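Local structure of chemotactic transducer PctC (Pseudomonas aeruginosa, 5LTV) at residues A[89-101]-A[160-172]. The protein is a chemotaxis receptor whose extracytoplasmic Cache-type domain binds gamma-aminobutyrate, a signal probably relayed to the flagellar motor. Sequence-based numbering, arbitrary orientation.
With ABU (gamma-amino-butanoic acid), chain H.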
loop_
_atom_site.group_PDB
_atom_site.type_symbol
_atom_site.label_atom_id
_atom_site.label_comp_id
_atom_site.label_asym_id
_atom_site.label_seq_id
_atom_site.Cartn_x
_atom_site.Cartn_y
_atom_site.Cartn_z
ATOM N N ARG A 89 15.646 -0.032 4.672
ATOM C CA ARG A 89 15.854 -1.050 3.657
ATOM C C ARG A 89 14.538 -1.505 3.016
ATOM O O ARG A 89 14.539 -1.970 1.872
ATOM C CB ARG A 89 16.586 -2.260 4.263
ATOM C CG ARG A 89 18.088 -1.983 4.502
ATOM C CD ARG A 89 18.853 -3.304 4.716
ATOM N NE ARG A 89 18.299 -4.060 5.835
ATOM C CZ ARG A 89 18.851 -4.104 7.038
ATOM N NH1 ARG A 89 19.964 -3.453 7.247
ATOM N NH2 ARG A 89 18.316 -4.822 8.011
ATOM N N ASN A 90 13.414 -1.432 3.729
ATOM C CA ASN A 90 12.237 -2.088 3.200
ATOM C C ASN A 90 11.084 -1.145 2.924
ATOM O O ASN A 90 10.088 -1.583 2.351
ATOM C CB ASN A 90 11.771 -3.213 4.139
ATOM C CG ASN A 90 12.766 -4.354 4.204
ATOM O OD1 ASN A 90 12.999 -5.050 3.206
ATOM N ND2 ASN A 90 13.401 -4.529 5.376
ATOM N N PHE A 91 11.184 0.124 3.319
ATOM C CA PHE A 91 10.184 1.131 3.002
ATOM C C PHE A 91 10.868 2.300 2.317
ATOM O O PHE A 91 12.089 2.470 2.415
ATOM C CB PHE A 91 9.427 1.610 4.260
ATOM C CG PHE A 91 8.582 0.511 4.914
ATOM C CD1 PHE A 91 7.279 0.257 4.492
ATOM C CD2 PHE A 91 9.118 -0.284 5.910
ATOM C CE1 PHE A 91 6.530 -0.803 5.057
ATOM C CE2 PHE A 91 8.374 -1.329 6.479
ATOM C CZ PHE A 91 7.080 -1.583 6.046
ATOM N N ALA A 92 10.073 3.077 1.573
ATOM C CA ALA A 92 10.521 4.401 1.198
ATOM C C ALA A 92 10.708 5.250 2.452
ATOM O O ALA A 92 11.702 5.960 2.598
ATOM C CB ALA A 92 9.521 5.044 0.239
ATOM N N SER A 93 9.767 5.166 3.380
ATOM C CA SER A 93 9.945 5.797 4.675
ATOM C C SER A 93 8.920 5.214 5.631
ATOM O O SER A 93 7.890 4.648 5.216
ATOM C CB SER A 93 9.801 7.315 4.606
ATOM O OG SER A 93 8.518 7.635 4.085
ATOM N N VAL A 94 9.240 5.362 6.922
ATOM C CA VAL A 94 8.362 5.032 8.031
ATOM C C VAL A 94 8.212 6.295 8.859
ATOM O O VAL A 94 9.066 7.197 8.819
ATOM C CB VAL A 94 8.892 3.857 8.895
ATOM C CG1 VAL A 94 8.923 2.593 8.096
ATOM C CG2 VAL A 94 10.302 4.173 9.443
ATOM N N TYR A 95 7.103 6.365 9.608
ATOM C CA TYR A 95 6.793 7.628 10.261
ATOM C C TYR A 95 5.684 7.464 11.288
ATOM O O TYR A 95 4.882 6.528 11.239
ATOM C CB TYR A 95 6.422 8.730 9.266
ATOM C CG TYR A 95 5.561 8.363 8.076
ATOM C CD1 TYR A 95 6.142 7.919 6.886
ATOM C CD2 TYR A 95 4.164 8.554 8.097
ATOM C CE1 TYR A 95 5.348 7.616 5.753
ATOM C CE2 TYR A 95 3.367 8.275 6.966
ATOM C CZ TYR A 95 3.967 7.808 5.802
ATOM O OH TYR A 95 3.218 7.521 4.677
ATOM N N LEU A 96 5.675 8.410 12.223
ATOM C CA LEU A 96 4.681 8.520 13.280
ATOM C C LEU A 96 4.125 9.933 13.243
ATOM O O LEU A 96 4.872 10.900 13.423
ATOM C CB LEU A 96 5.291 8.233 14.657
ATOM C CG LEU A 96 4.359 8.490 15.867
ATOM C CD1 LEU A 96 3.294 7.390 16.006
ATOM C CD2 LEU A 96 5.187 8.564 17.150
ATOM N N GLY A 97 2.818 10.056 13.014
ATOM C CA GLY A 97 2.135 11.317 13.160
ATOM C C GLY A 97 1.494 11.267 14.528
ATOM O O GLY A 97 0.748 10.332 14.835
ATOM N N GLU A 98 1.828 12.254 15.370
ATOM C CA GLU A 98 1.389 12.285 16.766
ATOM C C GLU A 98 0.091 13.069 16.934
ATOM O O GLU A 98 -0.099 14.105 16.311
ATOM C CB GLU A 98 2.487 12.874 17.667
ATOM C CG GLU A 98 3.663 11.917 17.850
ATOM C CD GLU A 98 4.750 12.433 18.767
ATOM O OE1 GLU A 98 5.933 12.441 18.353
ATOM O OE2 GLU A 98 4.445 12.786 19.930
ATOM N N ALA A 99 -0.772 12.586 17.832
ATOM C CA ALA A 99 -2.115 13.153 18.009
ATOM C C ALA A 99 -2.085 14.493 18.741
ATOM O O ALA A 99 -2.862 15.392 18.409
ATOM C CB ALA A 99 -2.987 12.160 18.777
ATOM N N ALA A 100 -1.192 14.668 19.725
ATOM C CA ALA A 100 -1.277 15.861 20.581
ATOM C C ALA A 100 -1.132 17.158 19.777
ATOM O O ALA A 100 -1.908 18.094 19.948
ATOM C CB ALA A 100 -0.223 15.818 21.701
ATOM N N SER A 101 -0.131 17.244 18.912
ATOM C CA SER A 101 0.077 18.518 18.219
ATOM C C SER A 101 0.596 18.346 16.791
ATOM O O SER A 101 1.170 19.294 16.244
ATOM C CB SER A 101 1.062 19.404 19.014
ATOM O OG SER A 101 2.304 18.753 19.149
ATOM N N GLN A 160 -3.826 5.142 25.790
ATOM C CA GLN A 160 -4.013 6.499 25.275
ATOM C C GLN A 160 -3.331 6.667 23.904
ATOM O O GLN A 160 -2.193 6.219 23.696
ATOM C CB GLN A 160 -3.429 7.512 26.277
ATOM C CG GLN A 160 -4.082 7.438 27.668
ATOM C CD GLN A 160 -5.553 7.840 27.588
ATOM O OE1 GLN A 160 -6.423 7.041 27.904
ATOM N NE2 GLN A 160 -5.819 9.054 27.148
ATOM N N LEU A 161 -4.037 7.320 22.972
ATOM C CA LEU A 161 -3.549 7.479 21.606
ATOM C C LEU A 161 -2.228 8.246 21.546
ATOM O O LEU A 161 -2.112 9.368 22.048
ATOM C CB LEU A 161 -4.601 8.176 20.751
ATOM C CG LEU A 161 -4.286 8.187 19.255
ATOM C CD1 LEU A 161 -4.280 6.765 18.726
ATOM C CD2 LEU A 161 -5.374 9.020 18.582
ATOM N N LEU A 162 -1.207 7.601 20.973
ATOM C CA LEU A 162 0.036 8.276 20.642
ATOM C C LEU A 162 -0.075 8.946 19.268
ATOM O O LEU A 162 0.261 10.125 19.103
ATOM C CB LEU A 162 1.193 7.263 20.689
ATOM C CG LEU A 162 2.518 7.855 20.198
ATOM C CD1 LEU A 162 2.988 9.043 21.087
ATOM C CD2 LEU A 162 3.590 6.768 20.091
ATOM N N GLY A 163 -0.548 8.213 18.282
ATOM C CA GLY A 163 -0.774 8.785 16.967
ATOM C C GLY A 163 -1.044 7.669 15.989
ATOM O O GLY A 163 -1.628 6.643 16.351
ATOM N N VAL A 164 -0.570 7.873 14.756
ATOM C CA VAL A 164 -0.651 6.859 13.713
ATOM C C VAL A 164 0.744 6.566 13.181
ATOM O O VAL A 164 1.467 7.480 12.768
ATOM C CB VAL A 164 -1.597 7.290 12.590
ATOM C CG1 VAL A 164 -1.473 6.349 11.396
ATOM C CG2 VAL A 164 -3.013 7.327 13.131
ATOM N N ALA A 165 1.116 5.288 13.165
ATOM C CA ALA A 165 2.383 4.862 12.600
ATOM C C ALA A 165 2.126 4.284 11.217
ATOM O O ALA A 165 1.070 3.686 10.982
ATOM C CB ALA A 165 3.071 3.845 13.505
ATOM N N ALA A 166 3.051 4.542 10.287
ATOM C CA ALA A 166 2.914 4.071 8.910
ATOM C C ALA A 166 4.277 3.757 8.288
ATOM O O ALA A 166 5.313 4.221 8.751
ATOM C CB ALA A 166 2.213 5.093 8.016
ATOM N N GLY A 167 4.236 2.951 7.227
ATOM C CA GLY A 167 5.297 2.949 6.226
ATOM C C GLY A 167 4.722 3.054 4.834
ATOM O O GLY A 167 3.652 2.527 4.554
ATOM N N ASP A 168 5.432 3.744 3.954
ATOM C CA ASP A 168 4.947 3.797 2.589
ATOM C C ASP A 168 5.985 3.214 1.623
ATOM O O ASP A 168 7.167 3.056 1.957
ATOM C CB ASP A 168 4.539 5.214 2.187
ATOM C CG ASP A 168 5.658 6.231 2.385
ATOM O OD1 ASP A 168 6.841 5.894 2.150
ATOM O OD2 ASP A 168 5.351 7.375 2.794
ATOM N N MET A 169 5.514 2.892 0.415
ATOM C CA MET A 169 6.342 2.329 -0.630
ATOM C C MET A 169 5.949 2.896 -1.992
ATOM O O MET A 169 4.776 3.147 -2.253
ATOM C CB MET A 169 6.238 0.798 -0.605
ATOM C CG MET A 169 4.868 0.303 -0.539
ATOM S SD MET A 169 4.733 -1.018 0.685
ATOM C CE MET A 169 3.838 -0.174 2.000
ATOM N N LYS A 170 6.955 3.112 -2.834
ATOM C CA LYS A 170 6.729 3.593 -4.195
ATOM C C LYS A 170 5.948 2.582 -5.023
ATOM O O LYS A 170 6.163 1.367 -4.931
ATOM C CB LYS A 170 8.063 3.893 -4.878
ATOM C CG LYS A 170 8.795 5.089 -4.287
ATOM C CD LYS A 170 10.262 5.122 -4.701
ATOM C CE LYS A 170 10.409 4.904 -6.180
ATOM N NZ LYS A 170 11.842 4.668 -6.557
ATOM N N LEU A 171 5.029 3.100 -5.841
ATOM C CA LEU A 171 4.251 2.239 -6.721
ATOM C C LEU A 171 5.126 1.492 -7.721
ATOM O O LEU A 171 4.806 0.356 -8.078
ATOM C CB LEU A 171 3.206 3.061 -7.484
ATOM C CG LEU A 171 2.056 3.727 -6.750
ATOM C CD1 LEU A 171 0.962 3.966 -7.795
ATOM C CD2 LEU A 171 1.535 2.905 -5.555
ATOM N N GLU A 172 6.224 2.105 -8.195
ATOM C CA GLU A 172 7.060 1.399 -9.171
ATOM C C GLU A 172 7.719 0.171 -8.546
ATOM O O GLU A 172 7.906 -0.842 -9.231
ATOM C CB GLU A 172 8.108 2.334 -9.807
ATOM C CG GLU A 172 9.301 2.755 -8.940
ATOM C CD GLU A 172 10.361 3.592 -9.710
ATOM O OE1 GLU A 172 10.697 3.242 -10.866
ATOM O OE2 GLU A 172 10.864 4.602 -9.159
HETATM N N ABU H . 6.477 9.867 3.419
HETATM C CD ABU H . 5.287 10.579 2.878
HETATM C CB ABU H . 4.623 11.458 3.904
HETATM C CG ABU H . 3.130 11.206 4.041
HETATM C C ABU H . 2.117 12.122 3.378
HETATM O O ABU H . 2.101 12.187 2.123
HETATM O OXT ABU H . 1.288 12.719 4.121
HETATM O O HOH W 1 0.640 12.642 20.861
#
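A single carboxylate, that of Asp168, is shared by a serine, a tyrosine and the amino group of gamma-aminobutyrate. Its OD2 accepts from the ligand N at 2.8 Å and from Tyr95 OH, also at 2.8 Å, the phenol arriving on the anti side, 32° out of the carboxylate plane. OD1 is met on its syn side by Ser93 OG at 3.1 Å, with a weak bond from Ser93 N besides. Such a grip limits rotation of the carboxylate, whose negative charge probably complements an ammonium group. With CG held between backbone N and carbonyl carbon (chi1 40°), the Tyr95 ring leans over the neighbouring strand: CE2 lies 3.5 Å from Ala166 CB, while CB of the ligand sits over one ring face and Ala166 O over the opposite one. Trp123 meets this ring edge-to-face.

Strands 93-98 and 160-170 supply the frame, with paired backbone bonds at Tyr95–Ala166 and Gly97–Val164; at the ligand end Asp168 N bonds to Ser93 O while Asp168 O takes Ala92 N. Near Ala165, Leu96 CD2 meets Leu162 CD2 at 3.8 Å, the two side chains crossing nearly at right angles. Ahead of the strand, Phe91 runs alongside Met169, both against helix 34-68. At Gly167 the lack of a side chain leaves room for the Phe91 ring. Through Ser93, Tyr95 and Asp168 this antiparallel pair forms one wall of the amino-acid pocket characteristic of the membrane-distal module in double Cache sensor domains.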